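Local coordinates for uncharacterized protein (Enterococcus faecalis, PDB 3B48) that probably serves as the phosphoryl-donor subunit DhaM of a phosphoenolpyruvate-dependent dihydroxyacetone kinase complex, relaying phosphoryl groups through histidine, at residues Lys22-Ile25 against Glu26-Ala30. Sequence-based numbering, arbitrary orientation.
Sequences KEMI and EQMNA
The carboxylate of Glu26 is the flat group that meets Lys22 one helical turn back: Lys22 NZ reaches Glu26 OE2 on its syn side, 18° out of the carboxylate plane, in a salt bridge of 2.6 Å. The lysine chain runs extended as far as CE and bends at its last torsion (chi4 74°), which turns the ammonium onto that oxygen, while Lys22 CG and CE also lie 3.5 Å from Glu26 OE2. Glu26 CG stands beside its own backbone N (chi1 -68°), which brings it 3.1 Å from Lys22 O, the same oxygen that accepts the backbone N-H of Glu26; beyond CG the glutamate chain is extended. On another side of the helix the selenomethionines Met24 and Met28 lie alongside one another, pointing the same way, Met24 CG 4.1 Å from Met28 SE; both also pack on helix 102-113 and on the second subunit. The helix is closed by a Schellman motif: Asn29 adopts positive phi, its N bonds to Glu26 O, and Ala30 N reaches back to Ile25 O at 3.1 Å. The two residues sharing that long backbone bond also share the motif's usual apolar contact, Ala30 CB lying 3.9 Å from Ile25 CG2, as the chain turns toward strand 35-38. Because Lys22 NZ also donates to Ile36 O, the ammonium ties the last helical turns to that strand of the beta-alpha-beta unit, and the positive charge probably favours an ionised Glu26.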
loop_
_atom_site.group_PDB
_atom_site.type_symbol
_atom_site.label_atom_id
_atom_site.label_comp_id
_atom_site.label_asym_id
_atom_site.label_seq_id
_atom_site.Cartn_x
_atom_site.Cartn_y
_atom_site.Cartn_z
ATOM N N LYS B 22 -7.278 6.241 -3.232
ATOM C CA LYS B 22 -8.064 7.469 -3.154
ATOM C C LYS B 22 -9.555 7.166 -2.993
ATOM O O LYS B 22 -10.234 7.674 -2.080
ATOM C CB LYS B 22 -7.794 8.362 -4.368
ATOM C CG LYS B 22 -8.854 9.462 -4.622
ATOM C CD LYS B 22 -8.322 10.473 -5.640
ATOM C CE LYS B 22 -9.373 11.462 -6.095
ATOM N NZ LYS B 22 -9.701 12.490 -5.075
ATOM N N GLU B 23 -10.041 6.315 -3.874
ATOM C CA GLU B 23 -11.407 5.816 -3.821
ATOM C C GLU B 23 -11.749 5.143 -2.483
ATOM O O GLU B 23 -12.805 5.414 -1.919
ATOM C CB GLU B 23 -11.634 4.899 -5.034
ATOM C CG GLU B 23 -12.483 3.641 -4.847
ATOM C CD GLU B 23 -12.555 2.829 -6.138
ATOM O OE1 GLU B 23 -12.517 3.459 -7.231
ATOM O OE2 GLU B 23 -12.653 1.571 -6.071
HETATM N N MSE B 24 -10.836 4.305 -1.976
HETATM C CA MSE B 24 -11.034 3.567 -0.714
HETATM C C MSE B 24 -11.108 4.495 0.480
HETATM O O MSE B 24 -12.034 4.436 1.267
HETATM C CB MSE B 24 -9.939 2.531 -0.501
HETATM C CG MSE B 24 -10.196 1.626 0.687
HETATM SE SE MSE B 24 -8.728 0.378 1.008
HETATM C CE MSE B 24 -7.327 1.688 1.444
ATOM N N ILE B 25 -10.129 5.370 0.606
ATOM C CA ILE B 25 -10.145 6.350 1.670
ATOM C C ILE B 25 -11.405 7.257 1.626
ATOM O O ILE B 25 -12.087 7.427 2.634
ATOM C CB ILE B 25 -8.880 7.195 1.594
ATOM C CG1 ILE B 25 -7.674 6.337 1.987
ATOM C CG2 ILE B 25 -9.022 8.421 2.453
ATOM C CD1 ILE B 25 -6.403 7.065 1.937
ATOM N N GLU B 26 -11.704 7.826 0.462
ATOM C CA GLU B 26 -12.873 8.716 0.298
ATOM C C GLU B 26 -14.192 8.039 0.626
ATOM O O GLU B 26 -15.075 8.642 1.227
ATOM C CB GLU B 26 -12.930 9.276 -1.116
ATOM C CG GLU B 26 -11.798 10.211 -1.362
ATOM C CD GLU B 26 -11.785 10.766 -2.739
ATOM O OE1 GLU B 26 -12.590 10.326 -3.598
ATOM O OE2 GLU B 26 -10.940 11.661 -2.954
ATOM N N GLN B 27 -14.306 6.771 0.257
ATOM C CA GLN B 27 -15.531 6.044 0.467
ATOM C C GLN B 27 -15.654 5.641 1.932
ATOM O O GLN B 27 -16.757 5.492 2.454
ATOM C CB GLN B 27 -15.571 4.851 -0.463
ATOM C CG GLN B 27 -16.936 4.582 -1.084
ATOM C CD GLN B 27 -17.660 5.837 -1.596
ATOM O OE1 GLN B 27 -18.833 6.049 -1.283
ATOM N NE2 GLN B 27 -16.962 6.661 -2.382
HETATM N N MSE B 28 -14.514 5.491 2.599
HETATM C CA MSE B 28 -14.491 5.250 4.031
HETATM C C MSE B 28 -14.798 6.529 4.817
HETATM O O MSE B 28 -14.928 6.480 6.044
HETATM C CB MSE B 28 -13.150 4.660 4.472
HETATM C CG MSE B 28 -12.993 3.201 4.115
HETATM SE SE MSE B 28 -11.228 2.510 4.552
HETATM C CE MSE B 28 -11.599 2.256 6.476
ATOM N N ASN B 29 -14.925 7.654 4.104
ATOM C CA ASN B 29 -15.192 8.964 4.718
ATOM C C ASN B 29 -14.014 9.477 5.571
ATOM O O ASN B 29 -14.172 10.304 6.476
ATOM C CB ASN B 29 -16.505 8.920 5.523
ATOM C CG ASN B 29 -17.737 8.678 4.640
ATOM O OD1 ASN B 29 -17.892 9.290 3.575
ATOM N ND2 ASN B 29 -18.618 7.799 5.089
ATOM N N ALA B 30 -12.832 8.974 5.255
ATOM C CA ALA B 30 -11.594 9.315 5.943
ATOM C C ALA B 30 -10.863 10.549 5.381
ATOM O O ALA B 30 -9.790 10.915 5.876
ATOM C CB ALA B 30 -10.649 8.107 5.929
#